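Local coordinates for protein cystalysin (Treponema denticola, PDB 1C7N) that binds pyridoxal-5'-phosphate and belongs to the class I and II aminotransferase family, at residues A[2-6]-A[290-295]; A[5-11]-A[40-44]; A[206-211]-A[322-327]. All coordinates share one frame. Numbering follows the deposited sequence.

Overall arrangement
Interactions 1 and 2 show how an N-terminal arm can be fastened twice, to helix 289-313 and to loop 40-44; they share Phe5 and Thr6, lie about 12 Å apart between centres, and abut interaction 3 beside the cofactor. Met41 of interaction 2 packs on interaction 1, its SD 3.8 Å from both Cys295 SG and Trp291 CH2. Met41 also reaches interaction 3, where its CE lies 3.6 Å from Tyr326 CE1, while Leu292 CD1 packs 4.1 Å from Leu209 CD2. Proximity to pyridoxal-5'-phosphate varies: interaction 3 holds His206 of the pocket, whereas the side chains of Asp40 and Trp291 stay about 8 Å and 14 Å from the ligand.

Interaction 1: residues A[2-6]-A[290-295]; sequences IYDFT and KWLDGC
An aromatic cluster can pin an irregular chain end to a regular helix, and residues 2-6 against 290-295 are a compact example. The arm is non-helical, extended through Tyr3 and Asp4, and runs in the same direction as the helix, with CA atoms 6.6 Å apart for Tyr3 and Trp291 and 7.3 Å for Phe5 and Cys295. Tyr3 and Phe5, both m at chi1, point toward the helix; Asp4 between them points away, and its OD1 accepts from Thr6 N at 2.8 Å in an Asx turn. Lys290 comes first on the helix, its CB 3.4 Å from Tyr3 OH, while its amine leads away. Trp291, t at chi1, is central. Its CA sits over the Tyr3 ring face, 3.9 Å from the centroid (CH-pi), and its indole edge meets the same ring in an offset edge-to-face pair, planes at 88°. Phe5 CZ lies over a face of the indole, 3.5 Å from Trp291 NE1. Water supplies the polar links: one donates to Tyr3 OH (2.8 Å) and accepts from Trp291 N (2.9 Å); another donates to Asp4 O (2.9 Å) and accepts from Trp291 NE1 (3.0 Å). At Gly294 the bare backbone lets Phe5 CZ approach Gly294 C to 3.8 Å. Cys295 ends the row, with CB 3.6 Å from Phe5 CE2 and SG in oblique sulfur-aromatic contact. Tyr3 OH is also hydrogen-bonded to Glu48 OE1 of helix 47-59, whose Pro47 packs on Tyr3 and Trp291, while Phe240 of helix 237-240 covers Trp291 and Thr239 meets Leu292.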
loop_
_atom_site.group_PDB
_atom_site.type_symbol
_atom_site.label_atom_id
_atom_site.label_comp_id
_atom_site.label_asym_id
_atom_site.label_seq_id
_atom_site.Cartn_x
_atom_site.Cartn_y
_atom_site.Cartn_z
ATOM N N ILE A 2 -21.715 11.362 20.165
ATOM C CA ILE A 2 -21.028 12.360 20.974
ATOM C C ILE A 2 -19.556 12.251 20.602
ATOM O O ILE A 2 -19.016 11.153 20.536
ATOM C CB ILE A 2 -21.222 12.099 22.481
ATOM C CG1 ILE A 2 -22.717 12.142 22.820
ATOM C CG2 ILE A 2 -20.483 13.154 23.289
ATOM C CD1 ILE A 2 -23.019 11.945 24.281
ATOM N N TYR A 3 -18.913 13.384 20.349
ATOM C CA TYR A 3 -17.513 13.382 19.941
ATOM C C TYR A 3 -16.553 13.845 21.030
ATOM O O TYR A 3 -16.921 14.629 21.904
ATOM C CB TYR A 3 -17.358 14.238 18.683
ATOM C CG TYR A 3 -18.282 13.797 17.566
ATOM C CD1 TYR A 3 -19.220 14.673 17.023
ATOM C CD2 TYR A 3 -18.249 12.482 17.087
ATOM C CE1 TYR A 3 -20.110 14.250 16.031
ATOM C CE2 TYR A 3 -19.129 12.052 16.101
ATOM C CZ TYR A 3 -20.060 12.936 15.579
ATOM O OH TYR A 3 -20.953 12.496 14.629
ATOM N N ASP A 4 -15.314 13.362 20.959
ATOM C CA ASP A 4 -14.302 13.699 21.953
ATOM C C ASP A 4 -13.058 14.358 21.362
ATOM O O ASP A 4 -12.287 13.716 20.649
ATOM C CB ASP A 4 -13.895 12.430 22.710
ATOM C CG ASP A 4 -12.846 12.686 23.783
ATOM O OD1 ASP A 4 -12.260 13.791 23.826
ATOM O OD2 ASP A 4 -12.598 11.765 24.581
ATOM N N PHE A 5 -12.867 15.641 21.660
ATOM C CA PHE A 5 -11.693 16.376 21.188
ATOM C C PHE A 5 -10.991 16.956 22.408
ATOM O O PHE A 5 -10.178 17.880 22.300
ATOM C CB PHE A 5 -12.091 17.521 20.248
ATOM C CG PHE A 5 -12.800 17.072 18.999
ATOM C CD1 PHE A 5 -14.192 17.104 18.920
ATOM C CD2 PHE A 5 -12.077 16.631 17.896
ATOM C CE1 PHE A 5 -14.850 16.704 17.761
ATOM C CE2 PHE A 5 -12.728 16.227 16.731
ATOM C CZ PHE A 5 -14.118 16.266 16.665
ATOM N N THR A 6 -11.305 16.394 23.572
ATOM C CA THR A 6 -10.747 16.872 24.823
ATOM C C THR A 6 -9.839 15.904 25.580
ATOM O O THR A 6 -8.964 16.335 26.323
ATOM C CB THR A 6 -11.875 17.312 25.766
ATOM O OG1 THR A 6 -12.770 16.213 25.972
ATOM C CG2 THR A 6 -12.647 18.480 25.163
ATOM N N LYS A 290 -20.464 15.145 10.733
ATOM C CA LYS A 290 -20.630 15.896 11.978
ATOM C C LYS A 290 -19.334 15.931 12.777
ATOM O O LYS A 290 -19.028 16.921 13.440
ATOM C CB LYS A 290 -21.717 15.274 12.857
ATOM C CG LYS A 290 -23.097 15.171 12.231
ATOM C CD LYS A 290 -23.706 16.518 11.920
ATOM C CE LYS A 290 -25.198 16.363 11.643
ATOM N NZ LYS A 290 -25.477 15.252 10.686
ATOM N N TRP A 291 -18.581 14.836 12.732
ATOM C CA TRP A 291 -17.328 14.775 13.463
ATOM C C TRP A 291 -16.367 15.807 12.878
ATOM O O TRP A 291 -15.690 16.527 13.612
ATOM C CB TRP A 291 -16.722 13.373 13.371
ATOM C CG TRP A 291 -15.396 13.264 14.053
ATOM C CD1 TRP A 291 -15.159 12.947 15.362
ATOM C CD2 TRP A 291 -14.120 13.512 13.460
ATOM N NE1 TRP A 291 -13.803 12.984 15.618
ATOM C CE2 TRP A 291 -13.147 13.330 14.465
ATOM C CE3 TRP A 291 -13.703 13.875 12.171
ATOM C CZ2 TRP A 291 -11.780 13.500 14.221
ATOM C CZ3 TRP A 291 -12.347 14.041 11.933
ATOM C CH2 TRP A 291 -11.402 13.851 12.956
ATOM N N LEU A 292 -16.320 15.885 11.550
ATOM C CA LEU A 292 -15.448 16.835 10.871
ATOM C C LEU A 292 -15.793 18.282 11.238
ATOM O O LEU A 292 -14.895 19.115 11.391
ATOM C CB LEU A 292 -15.541 16.646 9.353
ATOM C CG LEU A 292 -14.699 17.593 8.494
ATOM C CD1 LEU A 292 -13.237 17.524 8.926
ATOM C CD2 LEU A 292 -14.836 17.208 7.035
ATOM N N ASP A 293 -17.083 18.586 11.369
ATOM C CA ASP A 293 -17.500 19.941 11.730
ATOM C C ASP A 293 -16.940 20.289 13.101
ATOM O O ASP A 293 -16.414 21.385 13.315
ATOM C CB ASP A 293 -19.031 20.070 11.775
ATOM C CG ASP A 293 -19.678 19.915 10.412
ATOM O OD1 ASP A 293 -19.072 20.341 9.407
ATOM O OD2 ASP A 293 -20.807 19.381 10.350
ATOM N N GLY A 294 -17.064 19.348 14.031
ATOM C CA GLY A 294 -16.560 19.564 15.374
ATOM C C GLY A 294 -15.048 19.692 15.408
ATOM O O GLY A 294 -14.500 20.482 16.184
ATOM N N CYS A 295 -14.370 18.919 14.564
ATOM C CA CYS A 295 -12.909 18.958 14.501
ATOM C C CYS A 295 -12.437 20.330 14.030
ATOM O O CYS A 295 -11.540 20.926 14.621
ATOM C CB CYS A 295 -12.389 17.876 13.549
ATOM S SG CYS A 295 -10.583 17.716 13.513
HETATM O O HOH W 1 -20.137 12.504 12.002
HETATM O O HOH W 2 -12.275 12.355 18.119
#

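Interaction 2: residues A[5-11]-A[40-44]; sequences FTTKISR and DMEFK
Phe5, m at chi1, sets the edge of its ring on the face of Phe43 in a T-shaped pair, centroids 5.1 Å apart, planes at 89°, with Phe5 CD2 3.9 Å from Phe43 CD1. From there residues 5-11 and 40-44, neither in regular secondary structure, pass each other obliquely with the register in the reverse sense, CA atoms 6.0 Å apart for Phe5 and Phe43 and 6.9 Å for Ile9 and Glu42. Ile9 (p, t) points toward the other segment and brings CD1 to 3.7 Å from Glu42 O. Two waters join backbone to backbone: one donates to Thr7 O (2.7 Å) and Glu42 O (2.9 Å), the other accepts from Ile9 N (3.0 Å) and donates to Glu42 O (3.1 Å). A third links Ile9 O (2.8 Å) to the Glu42 carboxylate at OE1 (2.7 Å), donating to both. This solvent-spaced pair of loops, locked at its ends by side chains, attaches the N-terminal arm of the aminotransferase-family fold beside the subunit interface. The polar lock is a salt-bridge network in which Arg11 NH2 donates to Asp40 OD2 at 2.6 Å and Glu42 OE2 at 2.8 Å, and Arg11 NH1 to Asp40 OD1 at 3.2 Å. Lys18 of helix 17-25 bridges to both carboxylates. Asp40 OD1 also accepts from Tyr64 N of the second subunit, whose Val61 packs on Ile9 and Arg11.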
loop_
_atom_site.group_PDB
_atom_site.type_symbol
_atom_site.label_atom_id
_atom_site.label_comp_id
_atom_site.label_asym_id
_atom_site.label_seq_id
_atom_site.Cartn_x
_atom_site.Cartn_y
_atom_site.Cartn_z
ATOM N N PHE A 5 -12.867 15.641 21.660
ATOM C CA PHE A 5 -11.693 16.376 21.188
ATOM C C PHE A 5 -10.991 16.956 22.408
ATOM O O PHE A 5 -10.178 17.880 22.300
ATOM C CB PHE A 5 -12.091 17.521 20.248
ATOM C CG PHE A 5 -12.800 17.072 18.999
ATOM C CD1 PHE A 5 -14.192 17.104 18.920
ATOM C CD2 PHE A 5 -12.077 16.631 17.896
ATOM C CE1 PHE A 5 -14.850 16.704 17.761
ATOM C CE2 PHE A 5 -12.728 16.227 16.731
ATOM C CZ PHE A 5 -14.118 16.266 16.665
ATOM N N THR A 6 -11.305 16.394 23.572
ATOM C CA THR A 6 -10.747 16.872 24.823
ATOM C C THR A 6 -9.839 15.904 25.580
ATOM O O THR A 6 -8.964 16.335 26.323
ATOM C CB THR A 6 -11.875 17.312 25.766
ATOM O OG1 THR A 6 -12.770 16.213 25.972
ATOM C CG2 THR A 6 -12.647 18.480 25.163
ATOM N N THR A 7 -10.047 14.603 25.416
ATOM C CA THR A 7 -9.215 13.635 26.118
ATOM C C THR A 7 -7.769 13.706 25.645
ATOM O O THR A 7 -7.498 13.627 24.448
ATOM C CB THR A 7 -9.698 12.188 25.894
ATOM O OG1 THR A 7 -11.014 12.028 26.435
ATOM C CG2 THR A 7 -8.742 11.204 26.569
ATOM N N LYS A 8 -6.845 13.846 26.588
ATOM C CA LYS A 8 -5.427 13.894 26.261
ATOM C C LYS A 8 -4.937 12.456 26.127
ATOM O O LYS A 8 -4.840 11.730 27.117
ATOM C CB LYS A 8 -4.647 14.609 27.371
ATOM C CG LYS A 8 -3.164 14.774 27.083
ATOM C CD LYS A 8 -2.440 15.501 28.215
ATOM C CE LYS A 8 -0.965 15.688 27.870
ATOM N NZ LYS A 8 -0.190 16.322 28.969
ATOM N N ILE A 9 -4.630 12.043 24.903
ATOM C CA ILE A 9 -4.170 10.681 24.657
ATOM C C ILE A 9 -2.652 10.594 24.586
ATOM O O ILE A 9 -1.963 11.604 24.466
ATOM C CB ILE A 9 -4.750 10.123 23.333
ATOM C CG1 ILE A 9 -4.169 10.894 22.144
ATOM C CG2 ILE A 9 -6.269 10.240 23.339
ATOM C CD1 ILE A 9 -4.651 10.406 20.789
ATOM N N SER A 10 -2.141 9.370 24.668
ATOM C CA SER A 10 -0.708 9.124 24.589
ATOM C C SER A 10 -0.463 8.075 23.517
ATOM O O SER A 10 -1.184 7.079 23.441
ATOM C CB SER A 10 -0.169 8.614 25.926
ATOM O OG SER A 10 1.181 8.194 25.799
ATOM N N ARG A 11 0.545 8.303 22.683
ATOM C CA ARG A 11 0.880 7.358 21.627
ATOM C C ARG A 11 2.318 6.873 21.747
ATOM O O ARG A 11 2.941 6.475 20.762
ATOM C CB ARG A 11 0.633 7.981 20.247
ATOM C CG ARG A 11 -0.845 8.016 19.875
ATOM C CD ARG A 11 -1.037 8.059 18.367
ATOM N NE ARG A 11 -0.755 9.379 17.838
ATOM C CZ ARG A 11 -0.495 9.640 16.563
ATOM N NH1 ARG A 11 -0.474 8.664 15.664
ATOM N NH2 ARG A 11 -0.250 10.883 16.195
ATOM N N ASP A 40 -0.661 14.287 11.584
ATOM C CA ASP A 40 -1.690 13.289 11.864
ATOM C C ASP A 40 -2.240 13.795 13.195
ATOM O O ASP A 40 -1.522 14.468 13.937
ATOM C CB ASP A 40 -1.175 11.824 11.870
ATOM C CG ASP A 40 -0.276 11.468 13.043
ATOM O OD1 ASP A 40 0.230 10.323 13.017
ATOM O OD2 ASP A 40 -0.072 12.272 13.971
ATOM N N MET A 41 -3.513 13.528 13.472
ATOM C CA MET A 41 -4.165 14.064 14.672
ATOM C C MET A 41 -3.988 13.393 16.026
ATOM O O MET A 41 -3.833 12.184 16.130
ATOM C CB MET A 41 -5.666 14.202 14.417
ATOM C CG MET A 41 -6.023 15.018 13.195
ATOM S SD MET A 41 -7.814 15.203 13.033
ATOM C CE MET A 41 -7.923 15.780 11.327
ATOM N N GLU A 42 -4.044 14.214 17.070
ATOM C CA GLU A 42 -3.935 13.737 18.440
ATOM C C GLU A 42 -5.350 13.586 19.003
ATOM O O GLU A 42 -5.623 13.907 20.162
ATOM C CB GLU A 42 -3.115 14.720 19.276
ATOM C CG GLU A 42 -1.611 14.661 18.988
ATOM C CD GLU A 42 -1.042 13.248 19.113
ATOM O OE1 GLU A 42 -1.281 12.597 20.150
ATOM O OE2 GLU A 42 -0.349 12.789 18.181
ATOM N N PHE A 43 -6.241 13.100 18.145
ATOM C CA PHE A 43 -7.639 12.864 18.485
ATOM C C PHE A 43 -7.947 11.418 18.124
ATOM O O PHE A 43 -7.350 10.866 17.198
ATOM C CB PHE A 43 -8.566 13.741 17.634
ATOM C CG PHE A 43 -8.429 15.220 17.873
ATOM C CD1 PHE A 43 -8.408 16.104 16.797
ATOM C CD2 PHE A 43 -8.390 15.737 19.164
ATOM C CE1 PHE A 43 -8.354 17.487 17.004
ATOM C CE2 PHE A 43 -8.338 17.112 19.380
ATOM C CZ PHE A 43 -8.322 17.988 18.299
ATOM N N LYS A 44 -8.866 10.788 18.843
ATOM C CA LYS A 44 -9.237 9.439 18.458
ATOM C C LYS A 44 -10.006 9.647 17.147
ATOM O O LYS A 44 -10.541 10.733 16.894
ATOM C CB LYS A 44 -10.134 8.784 19.513
ATOM C CG LYS A 44 -9.381 8.175 20.707
ATOM C CD LYS A 44 -8.382 7.108 20.244
ATOM C CE LYS A 44 -8.121 6.037 21.312
ATOM N NZ LYS A 44 -7.515 6.559 22.571
HETATM O O HOH W 3 -7.978 13.997 21.814
HETATM O O HOH W 4 -4.353 14.340 22.931
HETATM O O HOH W 5 -1.942 13.666 22.579
#

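Interaction 3: residues A[206-211]-A[322-327]; sequences HFDLIM and IEGTYL. With PLP (pyridoxal-5'-phosphate), chain I.
Two backbone hydrogen bonds hold residues 206-211 to 322-327: Thr325 N donates to Leu209 O at 2.6 Å, and Met211 N to Glu323 O at 2.8 Å. They flank Ile210 and Gly324, an antiparallel non-hydrogen-bonded pair whose CA atoms lie 4.1 Å apart, so the segments make a single beta bridge and no longer ladder. Before it, His206 to Leu209 form a type I turn, closed by Leu209 N to His206 O at 3.1 Å. Thr325 has a positive phi of 70°; its hydroxyl (p) donates to Gly324 O at a very short 2.4 Å and accepts from Leu327 N at 3.1 Å, giving an ST turn at the start of strand 327-331. In this class I and II aminotransferase-family fold the bridge fastens the loop after strand 199-203, which carries His206 of the pyridoxal-5'-phosphate pocket, to the one leading into strand 327-331. Thr325 CG2 lies over the His206 ring, 3.9 Å from its centroid (CH-pi). Leu209 CD1 meets Tyr326 CD1 at 3.8 Å, and Met211 CG lies 3.3 Å from Ile322 O. The carboxylate of Glu323 is satisfied elsewhere, by Arg179, Val180 N and Tyr148; that of Asp208 by Trp78 and Thr239. Thr325 O, with Met211 CE at 3.7 Å, is buried without a polar partner in the model.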
loop_
_atom_site.group_PDB
_atom_site.type_symbol
_atom_site.label_atom_id
_atom_site.label_comp_id
_atom_site.label_asym_id
_atom_site.label_seq_id
_atom_site.Cartn_x
_atom_site.Cartn_y
_atom_site.Cartn_z
ATOM N N HIS A 206 -5.696 18.486 1.552
ATOM C CA HIS A 206 -6.241 19.272 2.654
ATOM C C HIS A 206 -7.517 20.013 2.258
ATOM O O HIS A 206 -7.955 20.904 2.990
ATOM C CB HIS A 206 -5.246 20.339 3.123
ATOM C CG HIS A 206 -3.983 19.798 3.717
ATOM N ND1 HIS A 206 -2.848 19.566 2.970
ATOM C CD2 HIS A 206 -3.656 19.510 4.998
ATOM C CE1 HIS A 206 -1.874 19.168 3.769
ATOM N NE2 HIS A 206 -2.338 19.125 5.004
ATOM N N PHE A 207 -8.133 19.671 1.130
ATOM C CA PHE A 207 -9.301 20.456 0.736
ATOM C C PHE A 207 -10.577 20.382 1.582
ATOM O O PHE A 207 -11.506 21.151 1.339
ATOM C CB PHE A 207 -9.612 20.293 -0.777
ATOM C CG PHE A 207 -10.237 18.973 -1.177
ATOM C CD1 PHE A 207 -10.616 18.771 -2.505
ATOM C CD2 PHE A 207 -10.454 17.952 -0.264
ATOM C CE1 PHE A 207 -11.203 17.568 -2.919
ATOM C CE2 PHE A 207 -11.041 16.745 -0.668
ATOM C CZ PHE A 207 -11.415 16.557 -1.996
ATOM N N ASP A 208 -10.623 19.503 2.584
ATOM C CA ASP A 208 -11.801 19.431 3.455
ATOM C C ASP A 208 -11.529 20.169 4.760
ATOM O O ASP A 208 -12.437 20.365 5.569
ATOM C CB ASP A 208 -12.172 17.988 3.813
ATOM C CG ASP A 208 -12.518 17.154 2.607
ATOM O OD1 ASP A 208 -13.323 17.612 1.773
ATOM O OD2 ASP A 208 -11.990 16.029 2.501
ATOM N N LEU A 209 -10.275 20.560 4.973
ATOM C CA LEU A 209 -9.881 21.252 6.196
ATOM C C LEU A 209 -9.721 22.747 5.956
ATOM O O LEU A 209 -8.604 23.279 5.925
ATOM C CB LEU A 209 -8.580 20.640 6.735
ATOM C CG LEU A 209 -8.722 19.168 7.149
ATOM C CD1 LEU A 209 -7.362 18.492 7.210
ATOM C CD2 LEU A 209 -9.431 19.076 8.488
ATOM N N ILE A 210 -10.859 23.415 5.789
ATOM C CA ILE A 210 -10.901 24.851 5.531
ATOM C C ILE A 210 -11.449 25.589 6.748
ATOM O O ILE A 210 -12.435 25.159 7.349
ATOM C CB ILE A 210 -11.814 25.160 4.321
ATOM C CG1 ILE A 210 -11.423 24.276 3.132
ATOM C CG2 ILE A 210 -11.714 26.637 3.949
ATOM C CD1 ILE A 210 -9.990 24.459 2.667
ATOM N N MET A 211 -10.813 26.698 7.118
ATOM C CA MET A 211 -11.279 27.472 8.261
ATOM C C MET A 211 -12.516 28.275 7.860
ATOM O O MET A 211 -12.713 28.585 6.682
ATOM C CB MET A 211 -10.181 28.417 8.762
ATOM C CG MET A 211 -8.979 27.708 9.365
ATOM S SD MET A 211 -9.424 26.611 10.729
ATOM C CE MET A 211 -9.332 25.012 9.913
ATOM N N ILE A 322 -4.868 30.928 9.843
ATOM C CA ILE A 322 -4.688 30.293 8.544
ATOM C C ILE A 322 -6.042 30.159 7.854
ATOM O O ILE A 322 -7.084 30.304 8.488
ATOM C CB ILE A 322 -4.061 28.903 8.699
ATOM C CG1 ILE A 322 -4.906 28.064 9.660
ATOM C CG2 ILE A 322 -2.619 29.034 9.205
ATOM C CD1 ILE A 322 -4.370 26.670 9.889
ATOM N N GLU A 323 -6.023 29.878 6.557
ATOM C CA GLU A 323 -7.257 29.736 5.793
ATOM C C GLU A 323 -7.673 28.266 5.660
ATOM O O GLU A 323 -8.866 27.951 5.585
ATOM C CB GLU A 323 -7.076 30.355 4.403
ATOM C CG GLU A 323 -6.370 31.710 4.423
ATOM C CD GLU A 323 -6.286 32.364 3.051
ATOM O OE1 GLU A 323 -6.130 31.638 2.045
ATOM O OE2 GLU A 323 -6.360 33.610 2.983
ATOM N N GLY A 324 -6.683 27.377 5.646
ATOM C CA GLY A 324 -6.940 25.951 5.510
ATOM C C GLY A 324 -5.868 25.099 6.162
ATOM O O GLY A 324 -4.822 25.612 6.555
ATOM N N THR A 325 -6.122 23.792 6.234
ATOM C CA THR A 325 -5.244 22.811 6.878
ATOM C C THR A 325 -5.329 23.095 8.379
ATOM O O THR A 325 -5.894 24.115 8.786
ATOM C CB THR A 325 -3.735 22.945 6.476
ATOM O OG1 THR A 325 -3.144 24.029 7.206
ATOM C CG2 THR A 325 -3.566 23.169 4.973
ATOM N N TYR A 326 -4.790 22.196 9.200
ATOM C CA TYR A 326 -4.763 22.421 10.644
ATOM C C TYR A 326 -3.318 22.682 11.075
ATOM O O TYR A 326 -2.958 22.493 12.234
ATOM C CB TYR A 326 -5.347 21.234 11.427
ATOM C CG TYR A 326 -4.759 19.856 11.151
ATOM C CD1 TYR A 326 -5.528 18.876 10.525
ATOM C CD2 TYR A 326 -3.468 19.516 11.561
ATOM C CE1 TYR A 326 -5.036 17.589 10.314
ATOM C CE2 TYR A 326 -2.957 18.226 11.352
ATOM C CZ TYR A 326 -3.754 17.268 10.725
ATOM O OH TYR A 326 -3.273 16.001 10.492
ATOM N N LEU A 327 -2.510 23.146 10.122
ATOM C CA LEU A 327 -1.093 23.438 10.346
ATOM C C LEU A 327 -0.835 24.953 10.287
ATOM O O LEU A 327 -0.915 25.566 9.223
ATOM C CB LEU A 327 -0.267 22.705 9.286
ATOM C CG LEU A 327 -0.553 21.195 9.194
ATOM C CD1 LEU A 327 0.051 20.605 7.927
ATOM C CD2 LEU A 327 0.023 20.505 10.421
HETATM N N1 PLP I . 0.399 16.078 0.474
HETATM C C2 PLP I . 0.480 17.100 1.440
HETATM C C2A PLP I . 0.563 18.509 0.881
HETATM C C3 PLP I . 0.373 16.678 2.839
HETATM O O3 PLP I . 0.570 17.675 3.704
HETATM C C4 PLP I . 0.149 15.314 3.144
HETATM C C4A PLP I . -0.060 14.866 4.520
HETATM C C5 PLP I . 0.047 14.339 2.013
HETATM C C6 PLP I . 0.200 14.742 0.718
HETATM C C5A PLP I . -0.554 12.980 2.361
HETATM O O4P PLP I . 0.088 11.794 2.106
HETATM P P PLP I . -0.824 10.498 2.472
HETATM O O1P PLP I . 0.163 9.422 2.460
HETATM O O2P PLP I . -1.866 10.335 1.381
HETATM O O3P PLP I . -1.452 10.662 3.787
#